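Local coordinates for hypothetical protein (Staphylococcus aureus subsp. aureus, PDB 1QYI) that is of unknown function but probably belongs to the haloacid dehalogenase-like hydrolases, a superfamily rich in phosphatases and other phosphoryl-transfer enzymes, at residues W184-K189 with P241-V246; E15-D20 with T205-Q210; A23-E28 with Q178-E183. All coordinates share one frame; numbering follows the deposited sequence.

Contact 1 (W184-K189 with P241-V246)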
loop_
_atom_site.group_PDB
_atom_site.type_symbol
_atom_site.label_atom_id
_atom_site.label_comp_id
_atom_site.label_asym_id
_atom_site.label_seq_id
_atom_site.Cartn_x
_atom_site.Cartn_y
_atom_site.Cartn_z
ATOM N N TRP A 184 -12.381 -0.784 -5.017
ATOM C CA TRP A 184 -11.657 -0.297 -6.177
ATOM C C TRP A 184 -10.493 -1.251 -6.465
ATOM O O TRP A 184 -10.305 -1.701 -7.592
ATOM C CB TRP A 184 -11.108 1.098 -5.883
ATOM C CG TRP A 184 -11.919 2.243 -6.452
ATOM C CD1 TRP A 184 -12.201 3.434 -5.848
ATOM C CD2 TRP A 184 -12.451 2.326 -7.781
ATOM N NE1 TRP A 184 -12.867 4.261 -6.730
ATOM C CE2 TRP A 184 -13.022 3.612 -7.920
ATOM C CE3 TRP A 184 -12.477 1.449 -8.873
ATOM C CZ2 TRP A 184 -13.631 4.033 -9.096
ATOM C CZ3 TRP A 184 -13.082 1.866 -10.044
ATOM C CH2 TRP A 184 -13.645 3.160 -10.148
ATOM N N TYR A 185 -9.732 -1.570 -5.423
ATOM C CA TYR A 185 -8.577 -2.441 -5.556
ATOM C C TYR A 185 -8.881 -3.928 -5.734
ATOM O O TYR A 185 -8.555 -4.505 -6.774
ATOM C CB TYR A 185 -7.650 -2.243 -4.357
ATOM C CG TYR A 185 -6.205 -2.650 -4.588
ATOM C CD1 TYR A 185 -5.818 -3.990 -4.576
ATOM C CD2 TYR A 185 -5.223 -1.684 -4.803
ATOM C CE1 TYR A 185 -4.480 -4.354 -4.768
ATOM C CE2 TYR A 185 -3.896 -2.032 -4.997
ATOM C CZ TYR A 185 -3.529 -3.363 -4.975
ATOM O OH TYR A 185 -2.206 -3.691 -5.132
ATOM N N LEU A 186 -9.485 -4.555 -4.730
ATOM C CA LEU A 186 -9.788 -5.987 -4.815
ATOM C C LEU A 186 -10.888 -6.305 -5.815
ATOM O O LEU A 186 -10.938 -7.409 -6.362
ATOM C CB LEU A 186 -10.201 -6.525 -3.445
ATOM C CG LEU A 186 -9.293 -6.175 -2.264
ATOM C CD1 LEU A 186 -10.007 -6.528 -0.971
ATOM C CD2 LEU A 186 -7.954 -6.904 -2.375
ATOM N N GLY A 187 -11.761 -5.337 -6.063
ATOM C CA GLY A 187 -12.869 -5.580 -6.966
ATOM C C GLY A 187 -14.039 -6.071 -6.127
ATOM O O GLY A 187 -13.839 -6.557 -5.021
ATOM N N SER A 188 -15.255 -5.944 -6.642
ATOM C CA SER A 188 -16.452 -6.355 -5.917
ATOM C C SER A 188 -16.407 -7.765 -5.337
ATOM O O SER A 188 -16.659 -7.961 -4.146
ATOM C CB SER A 188 -17.670 -6.229 -6.832
ATOM O OG SER A 188 -17.882 -4.872 -7.201
ATOM N N LYS A 189 -16.085 -8.740 -6.184
ATOM C CA LYS A 189 -16.026 -10.148 -5.791
ATOM C C LYS A 189 -15.093 -10.423 -4.606
ATOM O O LYS A 189 -15.519 -10.940 -3.566
ATOM C CB LYS A 189 -15.596 -10.996 -6.997
ATOM C CG LYS A 189 -15.743 -12.497 -6.779
ATOM C CD LYS A 189 -15.318 -13.317 -7.998
ATOM C CE LYS A 189 -16.142 -14.596 -8.088
ATOM N NZ LYS A 189 -16.133 -15.362 -6.807
ATOM N N PRO A 241 -0.817 -8.300 2.012
ATOM C CA PRO A 241 -1.578 -9.394 2.621
ATOM C C PRO A 241 -1.696 -10.555 1.620
ATOM O O PRO A 241 -1.275 -10.444 0.456
ATOM C CB PRO A 241 -2.927 -8.747 2.954
ATOM C CG PRO A 241 -3.045 -7.641 1.940
ATOM C CD PRO A 241 -1.634 -7.074 1.936
ATOM N N TYR A 242 -2.281 -11.658 2.071
ATOM C CA TYR A 242 -2.436 -12.853 1.245
ATOM C C TYR A 242 -2.978 -12.657 -0.156
ATOM O O TYR A 242 -2.349 -13.054 -1.130
ATOM C CB TYR A 242 -3.328 -13.878 1.944
ATOM C CG TYR A 242 -3.524 -15.130 1.118
ATOM C CD1 TYR A 242 -2.447 -15.996 0.866
ATOM C CD2 TYR A 242 -4.772 -15.456 0.587
ATOM C CE1 TYR A 242 -2.610 -17.156 0.112
ATOM C CE2 TYR A 242 -4.951 -16.612 -0.169
ATOM C CZ TYR A 242 -3.865 -17.461 -0.401
ATOM O OH TYR A 242 -4.044 -18.617 -1.132
ATOM N N THR A 243 -4.162 -12.068 -0.254
ATOM C CA THR A 243 -4.795 -11.876 -1.542
ATOM C C THR A 243 -4.038 -10.941 -2.480
ATOM O O THR A 243 -3.939 -11.202 -3.681
ATOM C CB THR A 243 -6.205 -11.328 -1.365
ATOM O OG1 THR A 243 -6.128 -9.951 -0.954
ATOM C CG2 THR A 243 -6.939 -12.135 -0.296
ATOM N N GLU A 244 -3.524 -9.845 -1.933
ATOM C CA GLU A 244 -2.783 -8.876 -2.726
ATOM C C GLU A 244 -1.480 -9.444 -3.279
ATOM O O GLU A 244 -0.825 -8.821 -4.117
ATOM C CB GLU A 244 -2.518 -7.619 -1.888
ATOM C CG GLU A 244 -3.620 -6.567 -2.042
ATOM C CD GLU A 244 -3.847 -5.733 -0.788
ATOM O OE1 GLU A 244 -2.853 -5.223 -0.223
ATOM O OE2 GLU A 244 -5.022 -5.574 -0.379
ATOM N N THR A 245 -1.121 -10.636 -2.807
ATOM C CA THR A 245 0.084 -11.333 -3.245
ATOM C C THR A 245 -0.286 -12.461 -4.217
ATOM O O THR A 245 0.184 -12.505 -5.357
ATOM C CB THR A 245 0.831 -11.959 -2.047
ATOM O OG1 THR A 245 0.889 -11.006 -0.981
ATOM C CG2 THR A 245 2.239 -12.360 -2.442
ATOM N N VAL A 246 -1.131 -13.377 -3.757
ATOM C CA VAL A 246 -1.551 -14.506 -4.583
ATOM C C VAL A 246 -2.261 -14.101 -5.887
ATOM O O VAL A 246 -1.786 -14.436 -6.970
ATOM C CB VAL A 246 -2.448 -15.479 -3.777
ATOM C CG1 VAL A 246 -3.182 -16.430 -4.713
ATOM C CG2 VAL A 246 -1.580 -16.278 -2.818
#
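Y185 and L186 meet the side chains of E244 and T243 at the start of helix 242-252, and E244 has the largest share of the joint. Its CG lies 3.6 Å from CE1 of Y185, reaching the ring obliquely, with the carboxylate plane turned 58° from that of the ring. The two side chains run roughly at right angles. Y185 is brought to this position by CG lying anti to the backbone N (chi1 -158°), which swings the ring across to the aliphatic part of the glutamate. The E244 chain bends at its second torsion, and its carboxylate then comes beside L186, with OE2 3.8 Å from CD2. L186 CD2 also lies 3.8 Å from T243 OG1, and V194 packs on both L186 and T243. No hydrogen bond joins the two segments, so the joint rests on van der Waals contact.

Bonds within 241-246 order its first turn. T245 OG1 donates to P241 O at 2.7 Å, approaching from above the carbonyl plane, while Y242 O receives both T245 N and V246 N. R240, bonded to E244 O, and S267, bonded to Y242 N, are further partners.

Near the contact, helix 172-195 is kinked around G187, whose positive phi suits glycine. The axes of the short helical segments remain 11.5 Å apart and cross at 95°, so only side chains bridge the gap, E244 through its CG and its carboxylate. Helix 242-252 follows strand 233-237 of the parallel sheet, as expected for the Rossmann-like core of a HAD-type protein; the contact sets that core helix against the long helix 172-195, part of the mainly helical region between strands 3-6 and 233-237, consistent with a cap-type insertion of HAD proteins.

Contact 2 (E15-D20 with T205-Q210)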
loop_
_atom_site.group_PDB
_atom_site.type_symbol
_atom_site.label_atom_id
_atom_site.label_comp_id
_atom_site.label_asym_id
_atom_site.label_seq_id
_atom_site.Cartn_x
_atom_site.Cartn_y
_atom_site.Cartn_z
ATOM N N GLU A 15 4.204 -0.137 -6.383
ATOM C CA GLU A 15 3.075 0.277 -5.550
ATOM C C GLU A 15 2.229 1.379 -6.173
ATOM O O GLU A 15 1.246 1.815 -5.576
ATOM C CB GLU A 15 3.581 0.764 -4.194
ATOM C CG GLU A 15 4.171 -0.313 -3.305
ATOM C CD GLU A 15 4.768 0.264 -2.033
ATOM O OE1 GLU A 15 5.685 1.108 -2.140
ATOM O OE2 GLU A 15 4.327 -0.127 -0.928
ATOM N N GLU A 16 2.619 1.821 -7.367
ATOM C CA GLU A 16 1.929 2.895 -8.085
ATOM C C GLU A 16 0.408 2.793 -8.107
ATOM O O GLU A 16 -0.292 3.770 -7.825
ATOM C CB GLU A 16 2.435 2.965 -9.531
ATOM C CG GLU A 16 3.862 3.483 -9.666
ATOM C CD GLU A 16 4.016 4.896 -9.125
ATOM O OE1 GLU A 16 3.280 5.803 -9.576
ATOM O OE2 GLU A 16 4.881 5.100 -8.254
ATOM N N ARG A 17 -0.099 1.613 -8.458
ATOM C CA ARG A 17 -1.533 1.384 -8.538
ATOM C C ARG A 17 -2.217 1.767 -7.226
ATOM O O ARG A 17 -3.360 2.216 -7.230
ATOM C CB ARG A 17 -1.814 -0.084 -8.861
ATOM C CG ARG A 17 -2.998 -0.310 -9.787
ATOM C CD ARG A 17 -2.596 -0.250 -11.261
ATOM N NE ARG A 17 -2.998 0.995 -11.914
ATOM C CZ ARG A 17 -3.244 1.111 -13.222
ATOM N NH1 ARG A 17 -3.133 0.064 -14.024
ATOM N NH2 ARG A 17 -3.609 2.277 -13.735
ATOM N N CYS A 18 -1.518 1.581 -6.105
ATOM C CA CYS A 18 -2.087 1.934 -4.812
ATOM C C CYS A 18 -2.396 3.424 -4.819
ATOM O O CYS A 18 -3.510 3.838 -4.480
ATOM C CB CYS A 18 -1.114 1.608 -3.671
ATOM S SG CYS A 18 -1.006 -0.161 -3.239
ATOM N N PHE A 19 -1.414 4.227 -5.221
ATOM C CA PHE A 19 -1.588 5.677 -5.278
ATOM C C PHE A 19 -2.695 6.029 -6.285
ATOM O O PHE A 19 -3.418 7.018 -6.110
ATOM C CB PHE A 19 -0.263 6.344 -5.667
ATOM C CG PHE A 19 0.922 5.848 -4.872
ATOM C CD1 PHE A 19 0.856 5.742 -3.482
ATOM C CD2 PHE A 19 2.106 5.492 -5.513
ATOM C CE1 PHE A 19 1.946 5.289 -2.746
ATOM C CE2 PHE A 19 3.202 5.038 -4.784
ATOM C CZ PHE A 19 3.124 4.936 -3.395
ATOM N N ASP A 20 -2.820 5.214 -7.333
ATOM C CA ASP A 20 -3.854 5.396 -8.346
ATOM C C ASP A 20 -5.205 5.189 -7.664
ATOM O O ASP A 20 -6.041 6.091 -7.628
ATOM C CB ASP A 20 -3.723 4.348 -9.457
ATOM C CG ASP A 20 -2.772 4.755 -10.554
ATOM O OD1 ASP A 20 -1.984 5.723 -10.383
ATOM O OD2 ASP A 20 -2.813 4.075 -11.601
ATOM N N THR A 205 -13.917 -4.309 -11.304
ATOM C CA THR A 205 -13.218 -5.564 -11.511
ATOM C C THR A 205 -11.999 -5.763 -10.614
ATOM O O THR A 205 -11.590 -6.895 -10.348
ATOM C CB THR A 205 -12.815 -5.672 -12.966
ATOM O OG1 THR A 205 -12.192 -4.454 -13.377
ATOM C CG2 THR A 205 -14.048 -5.893 -13.833
ATOM N N GLY A 206 -11.426 -4.661 -10.141
ATOM C CA GLY A 206 -10.273 -4.746 -9.269
ATOM C C GLY A 206 -8.926 -4.541 -9.942
ATOM O O GLY A 206 -8.435 -5.402 -10.677
ATOM N N TYR A 207 -8.314 -3.396 -9.666
ATOM C CA TYR A 207 -7.020 -3.069 -10.231
ATOM C C TYR A 207 -5.922 -3.968 -9.688
ATOM O O TYR A 207 -4.738 -3.727 -9.926
ATOM C CB TYR A 207 -6.700 -1.597 -9.964
ATOM C CG TYR A 207 -7.574 -0.677 -10.780
ATOM C CD1 TYR A 207 -7.297 -0.440 -12.128
ATOM C CD2 TYR A 207 -8.720 -0.110 -10.234
ATOM C CE1 TYR A 207 -8.143 0.335 -12.915
ATOM C CE2 TYR A 207 -9.573 0.665 -11.018
ATOM C CZ TYR A 207 -9.273 0.879 -12.357
ATOM O OH TYR A 207 -10.118 1.627 -13.138
ATOM N N ILE A 208 -6.310 -4.994 -8.940
ATOM C CA ILE A 208 -5.329 -5.926 -8.407
ATOM C C ILE A 208 -4.913 -6.777 -9.594
ATOM O O ILE A 208 -3.814 -7.321 -9.635
ATOM C CB ILE A 208 -5.934 -6.831 -7.291
ATOM C CG1 ILE A 208 -4.829 -7.654 -6.643
ATOM C CG2 ILE A 208 -6.987 -7.785 -7.874
ATOM C CD1 ILE A 208 -5.299 -8.412 -5.424
ATOM N N TYR A 209 -5.811 -6.866 -10.571
ATOM C CA TYR A 209 -5.557 -7.624 -11.787
ATOM C C TYR A 209 -4.812 -6.798 -12.838
ATOM O O TYR A 209 -4.379 -7.334 -13.848
ATOM C CB TYR A 209 -6.878 -8.122 -12.363
ATOM C CG TYR A 209 -7.603 -9.077 -11.465
ATOM C CD1 TYR A 209 -7.205 -10.406 -11.356
ATOM C CD2 TYR A 209 -8.734 -8.663 -10.760
ATOM C CE1 TYR A 209 -7.933 -11.307 -10.577
ATOM C CE2 TYR A 209 -9.459 -9.550 -9.976
ATOM C CZ TYR A 209 -9.060 -10.873 -9.890
ATOM O OH TYR A 209 -9.807 -11.763 -9.137
ATOM N N GLN A 210 -4.666 -5.499 -12.606
ATOM C CA GLN A 210 -3.961 -4.653 -13.564
ATOM C C GLN A 210 -2.807 -3.986 -12.850
ATOM O O GLN A 210 -2.572 -2.785 -12.997
ATOM C CB GLN A 210 -4.886 -3.581 -14.138
ATOM C CG GLN A 210 -6.281 -4.091 -14.437
ATOM C CD GLN A 210 -7.092 -3.122 -15.255
ATOM O OE1 GLN A 210 -8.302 -3.277 -15.387
ATOM N NE2 GLN A 210 -6.428 -2.123 -15.828
#
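R17 reaches across to Q210 and Y207, and its bond to the main chain is the only hydrogen bond between the two segments. NH1 donates to Q210 O at 3.1 Å with an N-H...O angle of 171°. The carbonyl oxygen lies at the edge of the guanidinium, close to its plane, and the nitrogen lies in the carbonyl plane, so the bond is nearly straight and flat at both ends.

The ionic part lies within 15-20. NE and NH2 of R17 grip D20 side-on, and both converge on the single atom OD2, NH2 forming the salt bridge at 2.9 Å. Bends at the second and third torsions (chi2 87°) fold the arginine so that it can hold the aspartate one turn further along its own helix while NH1 faces the other segment. D20 OD1 is paired with R56, which also binds E16; the alternating charges would be expected to steady both carboxylates.

Van der Waals contact completes the joint. R17 CG approaches Y207 CB at 3.9 Å, and CD1 of the tyrosine lies over one face of the guanidinium, although the two planes are 50° apart and do not stack. A type I turn from G206 to Y209, closed by Y209 N on G206 O at 3.0 Å, presents Y207 to the arginine.

The turn belongs to the loop between helices 172-195 and 217-229. Y207 also rests on I52 of helix 49-60, whereas I208 packs on V247 and P248 of helix 242-252 and on Y185 of helix 172-195, which also receives C18 from helix 16-31.

Contact 3 (A23-E28 with Q178-E183)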
loop_
_atom_site.group_PDB
_atom_site.type_symbol
_atom_site.label_atom_id
_atom_site.label_comp_id
_atom_site.label_asym_id
_atom_site.label_seq_id
_atom_site.Cartn_x
_atom_site.Cartn_y
_atom_site.Cartn_z
ATOM N N ALA A 23 -6.139 7.819 -5.429
ATOM C CA ALA A 23 -6.642 9.004 -6.139
ATOM C C ALA A 23 -8.091 8.807 -6.590
ATOM O O ALA A 23 -8.933 9.677 -6.380
ATOM C CB ALA A 23 -5.759 9.313 -7.351
ATOM N N LEU A 24 -8.369 7.669 -7.220
ATOM C CA LEU A 24 -9.723 7.357 -7.681
ATOM C C LEU A 24 -10.713 7.350 -6.530
ATOM O O LEU A 24 -11.884 7.675 -6.700
ATOM C CB LEU A 24 -9.774 5.989 -8.359
ATOM C CG LEU A 24 -9.268 5.867 -9.789
ATOM C CD1 LEU A 24 -9.760 4.540 -10.363
ATOM C CD2 LEU A 24 -9.808 7.026 -10.620
ATOM N N THR A 25 -10.246 6.967 -5.350
ATOM C CA THR A 25 -11.135 6.927 -4.203
ATOM C C THR A 25 -11.629 8.325 -3.879
ATOM O O THR A 25 -12.835 8.577 -3.861
ATOM C CB THR A 25 -10.438 6.322 -2.998
ATOM O OG1 THR A 25 -10.182 4.939 -3.272
ATOM C CG2 THR A 25 -11.312 6.428 -1.766
ATOM N N VAL A 26 -10.692 9.234 -3.643
ATOM C CA VAL A 26 -11.023 10.616 -3.335
ATOM C C VAL A 26 -11.948 11.181 -4.413
ATOM O O VAL A 26 -12.973 11.804 -4.118
ATOM C CB VAL A 26 -9.734 11.460 -3.258
ATOM C CG1 VAL A 26 -10.045 12.865 -2.773
ATOM C CG2 VAL A 26 -8.739 10.785 -2.335
ATOM N N TYR A 27 -11.596 10.934 -5.669
ATOM C CA TYR A 27 -12.391 11.424 -6.792
ATOM C C TYR A 27 -13.820 10.836 -6.820
ATOM O O TYR A 27 -14.790 11.556 -7.042
ATOM C CB TYR A 27 -11.635 11.140 -8.105
ATOM C CG TYR A 27 -12.060 11.982 -9.294
ATOM C CD1 TYR A 27 -11.996 13.384 -9.259
ATOM C CD2 TYR A 27 -12.527 11.376 -10.459
ATOM C CE1 TYR A 27 -12.394 14.154 -10.366
ATOM C CE2 TYR A 27 -12.921 12.124 -11.561
ATOM C CZ TYR A 27 -12.861 13.503 -11.516
ATOM O OH TYR A 27 -13.301 14.215 -12.611
ATOM N N GLU A 28 -13.965 9.539 -6.586
ATOM C CA GLU A 28 -15.296 8.951 -6.594
ATOM C C GLU A 28 -16.143 9.464 -5.443
ATOM O O GLU A 28 -17.364 9.576 -5.551
ATOM C CB GLU A 28 -15.227 7.444 -6.480
ATOM C CG GLU A 28 -16.536 6.772 -6.822
ATOM C CD GLU A 28 -16.589 5.353 -6.328
ATOM O OE1 GLU A 28 -15.506 4.720 -6.207
ATOM O OE2 GLU A 28 -17.720 4.872 -6.076
ATOM N N GLN A 178 -12.253 3.922 3.245
ATOM C CA GLN A 178 -11.423 2.747 3.160
ATOM C C GLN A 178 -12.145 1.611 2.446
ATOM O O GLN A 178 -11.511 0.817 1.751
ATOM C CB GLN A 178 -10.952 2.343 4.556
ATOM C CG GLN A 178 -9.911 1.259 4.556
ATOM C CD GLN A 178 -10.505 -0.093 4.880
ATOM O OE1 GLN A 178 -11.672 -0.360 4.582
ATOM N NE2 GLN A 178 -9.701 -0.964 5.484
ATOM N N GLU A 179 -13.470 1.545 2.575
ATOM C CA GLU A 179 -14.224 0.483 1.896
ATOM C C GLU A 179 -14.266 0.753 0.399
ATOM O O GLU A 179 -14.216 -0.173 -0.414
ATOM C CB GLU A 179 -15.657 0.365 2.442
ATOM C CG GLU A 179 -15.708 0.004 3.911
ATOM C CD GLU A 179 -17.101 -0.326 4.410
ATOM O OE1 GLU A 179 -18.099 0.196 3.869
ATOM O OE2 GLU A 179 -17.204 -1.100 5.377
ATOM N N VAL A 180 -14.340 2.033 0.047
ATOM C CA VAL A 180 -14.394 2.435 -1.350
ATOM C C VAL A 180 -13.089 2.077 -2.032
ATOM O O VAL A 180 -13.076 1.658 -3.189
ATOM C CB VAL A 180 -14.612 3.955 -1.502
ATOM C CG1 VAL A 180 -14.741 4.309 -2.970
ATOM C CG2 VAL A 180 -15.851 4.389 -0.733
ATOM N N TYR A 181 -11.989 2.246 -1.313
ATOM C CA TYR A 181 -10.678 1.937 -1.875
ATOM C C TYR A 181 -10.499 0.428 -2.093
ATOM O O TYR A 181 -10.005 -0.024 -3.141
ATOM C CB TYR A 181 -9.584 2.474 -0.949
ATOM C CG TYR A 181 -8.185 2.045 -1.322
ATOM C CD1 TYR A 181 -7.718 0.767 -0.996
ATOM C CD2 TYR A 181 -7.312 2.921 -1.975
ATOM C CE1 TYR A 181 -6.428 0.375 -1.301
ATOM C CE2 TYR A 181 -6.019 2.536 -2.285
ATOM C CZ TYR A 181 -5.585 1.262 -1.945
ATOM O OH TYR A 181 -4.306 0.866 -2.244
ATOM N N GLN A 182 -10.923 -0.342 -1.093
ATOM C CA GLN A 182 -10.803 -1.789 -1.142
ATOM C C GLN A 182 -11.600 -2.393 -2.296
ATOM O O GLN A 182 -11.141 -3.337 -2.947
ATOM C CB GLN A 182 -11.223 -2.398 0.207
ATOM C CG GLN A 182 -10.238 -2.093 1.337
ATOM C CD GLN A 182 -8.884 -2.765 1.142
ATOM O OE1 GLN A 182 -8.717 -3.938 1.470
ATOM N NE2 GLN A 182 -7.916 -2.030 0.587
ATOM N N GLU A 183 -12.785 -1.855 -2.566
ATOM C CA GLU A 183 -13.579 -2.384 -3.665
ATOM C C GLU A 183 -12.892 -2.007 -4.971
ATOM O O GLU A 183 -12.823 -2.801 -5.910
ATOM C CB GLU A 183 -15.008 -1.841 -3.636
ATOM C CG GLU A 183 -16.011 -2.941 -3.868
ATOM C CD GLU A 183 -17.438 -2.453 -3.989
ATOM O OE1 GLU A 183 -17.926 -1.790 -3.049
ATOM O OE2 GLU A 183 -18.072 -2.745 -5.024
#
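The Y181 ring has the T25 hydroxyl at its edge, near its plane, with OG1 3.7 Å from CD2; outside the two segments, W78 meets the same tyrosine edge-to-face and L81 adds aliphatic contact. T25 OG1 sits still nearer the root of the side chain, 3.4 Å from Y181 CB and 3.3 Å from Y181 CA, so T25 presses close to the backbone of the facing helix. With chi1 -67° placing OG1 beside the backbone N, CG2 of T25 is left anti to it and turned to V180, coming within 4.1 Å of V180 CB.

The other flat group, the carboxylate of E28, is carried on an extended chain to the valine, where OE1 lies 3.4 Å from V180 CG1. The segments 23-28 and 178-183, of helices 16-31 and 172-195, approach to 9.1 Å between axes, with their directions 124° apart.

No hydrogen bond spans this buried contact. The two polar atoms that touch across it, T25 OG1 and E28 OE1, have partners elsewhere, a hydrogen bond to V21 O and a salt bridge with K204 respectively. This implies van der Waals packing in which oxygens already bonded elsewhere lie against carbon, E28's buried charge probably balanced by the lysine.

From the N terminus, strand 3-6 leads into helix 16-31, which supplies 15-20 to contact 2 and then 23-28 to contact 3. The chain next makes a long, mainly helical excursion and returns on helix 172-195, where 178-183 closes contact 3. Next, 184-189 opens contact 1, so those two contacts follow in series along one helix. Residues 205-210 close contact 2, whose loop encloses all of contact 3. Contact 1 closes last, at 241-246 beyond strand 233-237, and therefore crosses contact 2. I208 touches both segments of contact 1. Contacts 2 and 3 tie helix 16-31 to helix 172-195 and the loop after it, while contact 1 joins helix 172-195 to helix 242-252 beside the sheet.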